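Methylmalonyl-CoA carboxyltransferase 5S subunit (Propionibacterium freudenreichii subsp. shermanii, PDB 1RQB) catalyses the transfer of a carboxyl group from the biotin of the 1.3S subunit to pyruvate, forming oxaloacetate, with a bound cobalt ion. Local coordinates at residues 178-181 / 182-185; 343-346 / 347-351; 387-391 / 392-396. All blocks are in the same frame, centred on the assembly; numbering follows the deposited sequence.

Contact 1. Residues 178-181 / 182-185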
ATOM      1  N   VAL A 178      11.142  16.986  20.928  1.00 16.13           N
ATOM      2  CA  VAL A 178      11.687  16.491  22.201  1.00 15.77           C
ATOM      3  C   VAL A 178      11.209  17.399  23.338  1.00 16.02           C
ATOM      4  O   VAL A 178      10.902  16.933  24.435  1.00 16.73           O
ATOM      5  CB  VAL A 178      13.242  16.466  22.167  1.00 20.29           C
ATOM      6  CG1 VAL A 178      13.806  16.176  23.549  1.00 19.02           C
ATOM      7  CG2 VAL A 178      13.718  15.401  21.194  1.00 18.11           C
ATOM      8  N   LYS A 179      11.145  18.700  23.063  1.00 15.30           N
ATOM      9  CA  LYS A 179      10.682  19.680  24.057  1.00 16.74           C
ATOM     10  C   LYS A 179       9.210  19.422  24.383  1.00 16.66           C
ATOM     11  O   LYS A 179       8.812  19.424  25.547  1.00 16.20           O
ATOM     12  CB  LYS A 179      10.843  21.109  23.515  1.00 16.95           C
ATOM     13  CG  LYS A 179      10.176  22.190  24.379  1.00 22.62           C
ATOM     14  CD  LYS A 179      10.277  23.563  23.718  1.00 28.53           C
ATOM     15  CE  LYS A 179       9.456  24.608  24.458  1.00 32.05           C
ATOM     16  NZ  LYS A 179       9.809  24.721  25.898  1.00 41.23           N
ATOM     17  N   LEU A 180       8.403  19.212  23.345  1.00 16.49           N
ATOM     18  CA  LEU A 180       6.965  18.962  23.525  1.00 17.52           C
ATOM     19  C   LEU A 180       6.754  17.682  24.334  1.00 13.21           C
ATOM     20  O   LEU A 180       5.912  17.634  25.229  1.00 17.22           O
ATOM     21  CB  LEU A 180       6.259  18.832  22.168  1.00 20.13           C
ATOM     22  CG  LEU A 180       5.282  19.939  21.783  1.00 31.82           C
ATOM     23  CD1 LEU A 180       4.594  19.556  20.474  1.00 32.59           C
ATOM     24  CD2 LEU A 180       4.243  20.126  22.893  1.00 32.96           C
ATOM     25  N   ALA A 181       7.508  16.637  24.009  1.00 13.82           N
ATOM     26  CA  ALA A 181       7.385  15.374  24.753  1.00 14.82           C
ATOM     27  C   ALA A 181       7.617  15.636  26.243  1.00 14.77           C
ATOM     28  O   ALA A 181       6.921  15.091  27.097  1.00 13.88           O
ATOM     29  CB  ALA A 181       8.401  14.358  24.237  1.00 13.31           C
ATOM     30  N   GLY A 182       8.607  16.472  26.548  1.00 16.90           N
ATOM     31  CA  GLY A 182       8.918  16.783  27.940  1.00 16.44           C
ATOM     32  C   GLY A 182       7.775  17.494  28.642  1.00 16.29           C
ATOM     33  O   GLY A 182       7.479  17.219  29.805  1.00 18.71           O
ATOM     34  N   GLN A 183       7.132  18.418  27.938  1.00 13.17           N
ATOM     35  CA  GLN A 183       5.998  19.154  28.515  1.00 15.99           C
ATOM     36  C   GLN A 183       4.835  18.193  28.771  1.00 19.35           C
ATOM     37  O   GLN A 183       4.117  18.327  29.760  1.00 17.36           O
ATOM     38  CB  GLN A 183       5.554  20.274  27.580  1.00 18.27           C
ATOM     39  CG  GLN A 183       6.617  21.343  27.379  1.00 23.60           C
ATOM     40  CD  GLN A 183       6.249  22.333  26.302  1.00 27.32           C
ATOM     41  OE1 GLN A 183       6.115  21.979  25.132  1.00 30.44           O
ATOM     42  NE2 GLN A 183       6.086  23.587  26.690  1.00 36.66           N
ATOM     43  N   LEU A 184       4.655  17.214  27.890  1.00 15.92           N
ATOM     44  CA  LEU A 184       3.554  16.256  28.075  1.00 18.06           C
ATOM     45  C   LEU A 184       3.846  15.351  29.275  1.00 17.72           C
ATOM     46  O   LEU A 184       2.961  15.064  30.078  1.00 17.19           O
ATOM     47  CB  LEU A 184       3.362  15.423  26.809  1.00 15.53           C
ATOM     48  CG  LEU A 184       2.869  16.246  25.618  1.00 20.06           C
ATOM     49  CD1 LEU A 184       2.859  15.389  24.356  1.00 19.00           C
ATOM     50  CD2 LEU A 184       1.472  16.776  25.922  1.00 20.90           C
ATOM     51  N   LEU A 185       5.085  14.889  29.395  1.00 13.79           N
ATOM     52  CA  LEU A 185       5.444  14.028  30.532  1.00 20.66           C
ATOM     53  C   LEU A 185       5.289  14.815  31.835  1.00 22.21           C
ATOM     54  O   LEU A 185       4.922  14.256  32.868  1.00 22.32           O
ATOM     55  CB  LEU A 185       6.888  13.550  30.411  1.00 16.51           C
ATOM     56  CG  LEU A 185       7.205  12.578  29.283  1.00 20.37           C
ATOM     57  CD1 LEU A 185       8.717  12.478  29.130  1.00 22.04           C
ATOM     58  CD2 LEU A 185       6.582  11.205  29.577  1.00 16.41           C
TER
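The side-chain amide of Q183, the one flat side-chain group here, lies between two residues of the preceding turn. Over one side of its plane runs the aliphatic end of K179, with NZ stationed above the amide nitrogen at 4.0 Å from Q183 NE2. At its oxygen end stands L180, whose CD2 is 3.5 Å from Q183 OE1 and displaced to the other side of the plane. Both neighbours make packing contacts with the amide. K179 gets there by a chain that starts with CG opposite the backbone nitrogen (chi1 170°), runs extended, and bends only at the last carbon.

Q183, L184 and L185 share a first torsion near -65°, which sets CG beside the backbone nitrogen and leans each side chain back over the previous turn. Each CG thus rests on the carbonyl four residues earlier: Q183 CG is 3.4 Å from K179 O, L184 CG 3.4 Å from L180 O, and L185 CG 3.3 Å from A181 O. The same three oxygens accept the backbone N-H groups of these residues, the shortest bond being L185 N to A181 O at 2.9 Å. V178 O receives the amide of G182 at 3.2 Å from its N, and the hydroxyl of Y217 is its second partner.

L184 packs on M146 and M150 of helix 144-155, while A181 and L185 face Y217 of helix 203-217, so the two flanking helices meet this one through different residues. The repeated i to i+4 bonds are those of a regular alpha helix, and helix 174-186 is the connection between strands 159-163 and 191-193, one beta-alpha-beta crossover of the TIM barrel.

Contact 2. Residues 343-346 / 347-351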
HETATM    1  N   MSE A 343      -3.073  27.569  -4.097  1.00 49.41           N
HETATM    2  CA  MSE A 343      -2.083  26.640  -3.535  1.00 50.53           C
HETATM    3  C   MSE A 343      -0.815  27.390  -3.122  1.00 44.00           C
HETATM    4  O   MSE A 343      -0.141  27.000  -2.169  1.00 44.10           O
HETATM    5  CB  MSE A 343      -1.741  25.545  -4.543  1.00 58.73           C
HETATM    6  CG  MSE A 343      -2.925  24.669  -4.887  1.00 67.53           C
HETATM    7 SE   MSE A 343      -2.442  23.152  -5.951  1.00 85.10          SE
HETATM    8  CE  MSE A 343      -2.887  23.846  -7.702  1.00 79.26           C
ATOM      9  N   ALA A 344      -0.485  28.459  -3.830  1.00 40.81           N
ATOM     10  CA  ALA A 344       0.714  29.236  -3.483  1.00 38.71           C
ATOM     11  C   ALA A 344       0.405  30.131  -2.282  1.00 35.97           C
ATOM     12  O   ALA A 344       1.308  30.606  -1.595  1.00 36.22           O
ATOM     13  CB  ALA A 344       1.145  30.085  -4.669  1.00 42.05           C
ATOM     14  N   GLU A 345      -0.884  30.332  -2.023  1.00 36.15           N
ATOM     15  CA  GLU A 345      -1.345  31.196  -0.926  1.00 36.22           C
ATOM     16  C   GLU A 345      -1.392  30.429   0.397  1.00 33.32           C
ATOM     17  O   GLU A 345      -1.150  31.004   1.457  1.00 31.90           O
ATOM     18  CB  GLU A 345      -2.736  31.755  -1.266  1.00 39.02           C
ATOM     19  CG  GLU A 345      -3.318  32.730  -0.249  1.00 41.82           C
ATOM     20  CD  GLU A 345      -2.492  34.000  -0.111  1.00 45.50           C
ATOM     21  OE1 GLU A 345      -2.005  34.505  -1.146  1.00 46.97           O
ATOM     22  OE2 GLU A 345      -2.340  34.501   1.028  1.00 42.81           O
ATOM     23  N   VAL A 346      -1.701  29.134   0.344  1.00 31.77           N
ATOM     24  CA  VAL A 346      -1.791  28.313   1.561  1.00 27.72           C
ATOM     25  C   VAL A 346      -0.537  28.489   2.420  1.00 28.89           C
ATOM     26  O   VAL A 346      -0.626  28.799   3.607  1.00 27.56           O
ATOM     27  CB  VAL A 346      -1.988  26.815   1.226  1.00 29.74           C
ATOM     28  CG1 VAL A 346      -1.695  25.961   2.454  1.00 28.00           C
ATOM     29  CG2 VAL A 346      -3.417  26.571   0.755  1.00 26.92           C
ATOM     30  N   PRO A 347       0.655  28.281   1.838  1.00 29.74           N
ATOM     31  CA  PRO A 347       1.871  28.449   2.639  1.00 29.66           C
ATOM     32  C   PRO A 347       1.957  29.814   3.326  1.00 30.38           C
ATOM     33  O   PRO A 347       2.406  29.919   4.467  1.00 27.76           O
ATOM     34  CB  PRO A 347       2.982  28.254   1.613  1.00 31.11           C
ATOM     35  CG  PRO A 347       2.394  27.208   0.714  1.00 33.89           C
ATOM     36  CD  PRO A 347       0.968  27.691   0.524  1.00 31.49           C
ATOM     37  N   ARG A 348       1.526  30.862   2.627  1.00 28.56           N
ATOM     38  CA  ARG A 348       1.587  32.216   3.197  1.00 29.06           C
ATOM     39  C   ARG A 348       0.615  32.351   4.370  1.00 25.43           C
ATOM     40  O   ARG A 348       0.975  32.894   5.414  1.00 23.77           O
ATOM     41  CB  ARG A 348       1.325  33.274   2.111  1.00 31.23           C
ATOM     42  CG  ARG A 348       2.480  33.372   1.100  1.00 34.90           C
ATOM     43  CD  ARG A 348       2.297  34.486   0.055  1.00 36.78           C
ATOM     44  NE  ARG A 348       1.223  34.213  -0.891  1.00 42.73           N
ATOM     45  CZ  ARG A 348       1.420  33.873  -2.164  1.00 44.60           C
ATOM     46  NH1 ARG A 348       2.656  33.768  -2.642  1.00 45.23           N
ATOM     47  NH2 ARG A 348       0.385  33.635  -2.959  1.00 43.69           N
ATOM     48  N   VAL A 349      -0.602  31.847   4.209  1.00 22.71           N
ATOM     49  CA  VAL A 349      -1.609  31.902   5.279  1.00 25.90           C
ATOM     50  C   VAL A 349      -1.132  31.067   6.470  1.00 26.68           C
ATOM     51  O   VAL A 349      -1.205  31.496   7.621  1.00 23.09           O
ATOM     52  CB  VAL A 349      -2.960  31.322   4.804  1.00 26.71           C
ATOM     53  CG1 VAL A 349      -3.957  31.311   5.956  1.00 29.10           C
ATOM     54  CG2 VAL A 349      -3.500  32.139   3.639  1.00 26.38           C
ATOM     55  N   ARG A 350      -0.646  29.863   6.185  1.00 24.66           N
ATOM     56  CA  ARG A 350      -0.172  28.975   7.256  1.00 23.25           C
ATOM     57  C   ARG A 350       0.899  29.687   8.085  1.00 22.48           C
ATOM     58  O   ARG A 350       0.868  29.663   9.313  1.00 22.11           O
ATOM     59  CB  ARG A 350       0.410  27.681   6.685  1.00 22.95           C
ATOM     60  CG  ARG A 350       0.840  26.726   7.787  1.00 22.00           C
ATOM     61  CD  ARG A 350       1.442  25.432   7.274  1.00 21.80           C
ATOM     62  NE  ARG A 350       1.737  24.557   8.406  1.00 20.55           N
ATOM     63  CZ  ARG A 350       2.595  23.544   8.376  1.00 25.51           C
ATOM     64  NH1 ARG A 350       3.260  23.262   7.265  1.00 24.30           N
ATOM     65  NH2 ARG A 350       2.797  22.821   9.472  1.00 21.91           N
ATOM     66  N   LYS A 351       1.846  30.310   7.396  1.00 22.14           N
ATOM     67  CA  LYS A 351       2.941  31.032   8.060  1.00 27.36           C
ATOM     68  C   LYS A 351       2.370  32.145   8.942  1.00 23.08           C
ATOM     69  O   LYS A 351       2.795  32.327  10.081  1.00 22.68           O
ATOM     70  CB  LYS A 351       3.884  31.642   7.015  1.00 28.35           C
ATOM     71  CG  LYS A 351       4.971  32.535   7.593  1.00 32.99           C
ATOM     72  CD  LYS A 351       5.854  33.096   6.481  1.00 39.64           C
ATOM     73  CE  LYS A 351       6.891  34.077   7.021  1.00 41.14           C
ATOM     74  NZ  LYS A 351       7.714  33.479   8.105  1.00 46.58           N
TER
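E345 OE1 is gripped by two nitrogens of R348, NH2 at 3.1 Å and NE at 3.3 Å from it. Both N-H groups point along the guanidinium plane yet reach the oxygen from the same face of the carboxylate, whose plane is turned 55° from that of the guanidinium. The bridge spans three residues along the helix. E345 reaches it with CG opposite the backbone nitrogen and a bend at chi2 (63°), while R348 folds back at chi3. A344 O sits over the centre of one guanidinium face, 3.3 Å from R348 CZ.

The other carboxylate oxygen, OE2, turns to N373 of helix 362-376, so both ends of the acid are engaged.

P347 has no N-H to give to M343 O, and the helix kinks there, with P347 CD 3.0 Å from M343 O. R348 N does not bond A344 O; i to i+4 bonds return with V349 N to E345 O at 2.9 Å and R350 N to V346 O at 2.8 Å. R350 itself leads away, its guanidinium binding P356 O, Q317 and I168 O.

Chemically, the shared oxygen and the carbonyl beneath the guanidinium should both stabilise the positive charge of R348, and E345 is probably ionised.

Contact 3. Residues 387-391 / 392-396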
ATOM      1  N   ALA A 387     -10.057  34.446  12.120  1.00 28.66           N
ATOM      2  CA  ALA A 387      -9.859  35.593  13.019  1.00 27.42           C
ATOM      3  C   ALA A 387      -9.557  35.083  14.430  1.00 24.23           C
ATOM      4  O   ALA A 387      -8.693  35.622  15.119  1.00 21.85           O
ATOM      5  CB  ALA A 387     -11.106  36.464  13.038  1.00 30.95           C
ATOM      6  N   ASP A 388     -10.268  34.041  14.851  1.00 23.33           N
ATOM      7  CA  ASP A 388     -10.085  33.476  16.197  1.00 25.35           C
ATOM      8  C   ASP A 388      -8.685  32.877  16.343  1.00 24.89           C
ATOM      9  O   ASP A 388      -8.050  33.030  17.386  1.00 22.65           O
ATOM     10  CB  ASP A 388     -11.151  32.411  16.483  1.00 30.01           C
ATOM     11  CG  ASP A 388     -12.409  32.994  17.119  1.00 34.33           C
ATOM     12  OD1 ASP A 388     -13.423  32.269  17.210  1.00 37.21           O
ATOM     13  OD2 ASP A 388     -12.383  34.170  17.538  1.00 36.29           O
ATOM     14  N   ILE A 389      -8.207  32.182  15.311  1.00 21.26           N
ATOM     15  CA  ILE A 389      -6.857  31.603  15.370  1.00 22.69           C
ATOM     16  C   ILE A 389      -5.832  32.730  15.517  1.00 20.17           C
ATOM     17  O   ILE A 389      -4.961  32.685  16.384  1.00 21.39           O
ATOM     18  CB  ILE A 389      -6.503  30.811  14.089  1.00 22.96           C
ATOM     19  CG1 ILE A 389      -7.385  29.568  13.973  1.00 28.46           C
ATOM     20  CG2 ILE A 389      -5.037  30.406  14.123  1.00 29.62           C
ATOM     21  CD1 ILE A 389      -7.060  28.685  12.780  1.00 28.51           C
HETATM   22  N   MSE A 390      -5.952  33.751  14.674  1.00 23.26           N
HETATM   23  CA  MSE A 390      -5.006  34.877  14.688  1.00 24.64           C
HETATM   24  C   MSE A 390      -5.041  35.613  16.029  1.00 24.31           C
HETATM   25  O   MSE A 390      -4.020  36.138  16.470  1.00 25.20           O
HETATM   26  CB  MSE A 390      -5.321  35.869  13.562  1.00 27.58           C
HETATM   27  CG  MSE A 390      -5.157  35.316  12.156  1.00 29.93           C
HETATM   28 SE   MSE A 390      -3.337  34.718  11.821  1.00 37.25          SE
HETATM   29  CE  MSE A 390      -2.369  36.203  12.604  1.00 35.75           C
ATOM     30  N   LEU A 391      -6.193  35.644  16.688  1.00 26.26           N
ATOM     31  CA  LEU A 391      -6.308  36.381  17.955  1.00 28.80           C
ATOM     32  C   LEU A 391      -6.014  35.494  19.168  1.00 28.77           C
ATOM     33  O   LEU A 391      -6.105  35.953  20.306  1.00 28.97           O
ATOM     34  CB  LEU A 391      -7.703  37.006  18.070  1.00 29.55           C
ATOM     35  CG  LEU A 391      -7.976  38.007  16.941  1.00 32.27           C
ATOM     36  CD1 LEU A 391      -9.449  38.380  16.900  1.00 33.08           C
ATOM     37  CD2 LEU A 391      -7.100  39.229  17.135  1.00 31.01           C
ATOM     38  N   GLY A 392      -5.664  34.231  18.938  1.00 25.69           N
ATOM     39  CA  GLY A 392      -5.337  33.345  20.047  1.00 22.69           C
ATOM     40  C   GLY A 392      -6.474  32.626  20.755  1.00 19.86           C
ATOM     41  O   GLY A 392      -6.266  32.023  21.807  1.00 18.87           O
ATOM     42  N   TYR A 393      -7.668  32.634  20.178  1.00 17.86           N
ATOM     43  CA  TYR A 393      -8.794  31.980  20.859  1.00 21.17           C
ATOM     44  C   TYR A 393      -8.747  30.461  20.683  1.00 22.42           C
ATOM     45  O   TYR A 393      -9.579  29.742  21.233  1.00 18.76           O
ATOM     46  CB  TYR A 393     -10.121  32.580  20.400  1.00 23.98           C
ATOM     47  CG  TYR A 393     -10.314  33.960  20.993  1.00 29.46           C
ATOM     48  CD1 TYR A 393      -9.665  35.065  20.447  1.00 30.35           C
ATOM     49  CD2 TYR A 393     -11.065  34.144  22.157  1.00 30.26           C
ATOM     50  CE1 TYR A 393      -9.750  36.326  21.044  1.00 35.08           C
ATOM     51  CE2 TYR A 393     -11.156  35.404  22.765  1.00 34.36           C
ATOM     52  CZ  TYR A 393     -10.493  36.489  22.201  1.00 36.21           C
ATOM     53  OH  TYR A 393     -10.550  37.736  22.792  1.00 38.50           O
ATOM     54  N   TYR A 394      -7.771  29.961  19.937  1.00 18.04           N
ATOM     55  CA  TYR A 394      -7.635  28.504  19.791  1.00 20.78           C
ATOM     56  C   TYR A 394      -6.371  28.057  20.527  1.00 20.72           C
ATOM     57  O   TYR A 394      -6.049  26.871  20.574  1.00 23.21           O
ATOM     58  CB  TYR A 394      -7.535  28.092  18.324  1.00 22.24           C
ATOM     59  CG  TYR A 394      -8.847  28.126  17.571  1.00 30.68           C
ATOM     60  CD1 TYR A 394      -8.919  27.693  16.248  1.00 37.67           C
ATOM     61  CD2 TYR A 394     -10.015  28.599  18.172  1.00 34.08           C
ATOM     62  CE1 TYR A 394     -10.120  27.732  15.540  1.00 39.44           C
ATOM     63  CE2 TYR A 394     -11.220  28.643  17.473  1.00 35.11           C
ATOM     64  CZ  TYR A 394     -11.262  28.211  16.160  1.00 36.62           C
ATOM     65  OH  TYR A 394     -12.439  28.268  15.460  1.00 43.08           O
ATOM     66  N   GLY A 395      -5.663  29.022  21.105  1.00 16.86           N
ATOM     67  CA  GLY A 395      -4.440  28.708  21.819  1.00 15.67           C
ATOM     68  C   GLY A 395      -3.222  29.299  21.132  1.00 17.18           C
ATOM     69  O   GLY A 395      -3.351  30.135  20.239  1.00 19.75           O
ATOM     70  N   ALA A 396      -2.036  28.862  21.538  1.00 17.99           N
ATOM     71  CA  ALA A 396      -0.790  29.379  20.954  1.00 22.21           C
ATOM     72  C   ALA A 396      -0.415  28.573  19.708  1.00 23.34           C
ATOM     73  O   ALA A 396      -0.751  27.396  19.589  1.00 23.94           O
ATOM     74  CB  ALA A 396       0.340  29.299  21.978  1.00 22.70           C
TER
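G392 turns its backbone back on the helix, giving its N-H to I389 O at 3.1 Å from N. The oxygen is approached well above its carbonyl plane, so the bond is far from an ideal carbonyl geometry. A positive phi of 85° is what reverses the chain here, and glycine, having no CB, can adopt it without crowding L391 O.

Y393 follows and supplies the longer-reaching bond, from its N to D388 O at 2.8 Å. Together the two bonds form a Schellman motif that ends helix 384-390. The Y393 ring presents its edge to L391, with CD1 3.6 Å from L391 CB, while its CB passes 4.0 Å from D388 OD2. That carboxylate is tilted by 36° from the ring and forms a salt bridge with K415, whose ammonium also makes a cation-pi contact with the ring. The hydroxyl of Y393 is bonded to K416 O.

Y394 comes next and approaches D388 from another direction, roughly square to that of Y393. Its first torsion (chi1 -76°) holds CG beside the backbone nitrogen and brings the ring obliquely against the helix: CD1 is only 3.3 Å from I389 CG1, a tight contact, and CE2 is 3.9 Å from D388 CB. I365 of helix 362-376 touches both I389 and Y394.

G395 closes a type I beta turn with its N 3.1 Å from G392 O. A396 then leaves the helix behind, its N-H bonded to D142.

Chemically, the last turn's D388 and I389 carbonyls are satisfied by backbone N-H groups from beyond the helix, and the lysine shared by D388 and Y393 would probably keep that acid charged.

Read from the N terminus, the three contacts follow one another in series. None nests in or crosses another, and each joins neighbouring turns of chain, so none closes a long loop. Contact 1 belongs to the TIM barrel, whereas contacts 2 and 3 lie in the conserved carboxylase region, their centres about 17 Å apart. Helix 362-376 bridges those two, touching side chains of both. The barrel is reached from each: R350 binds the carbonyl of I168, in the loop before helix 174-186, and the turn of contact 3 bonds to D142 and N145, close to N141 and P143, on which L180 of contact 1 packs.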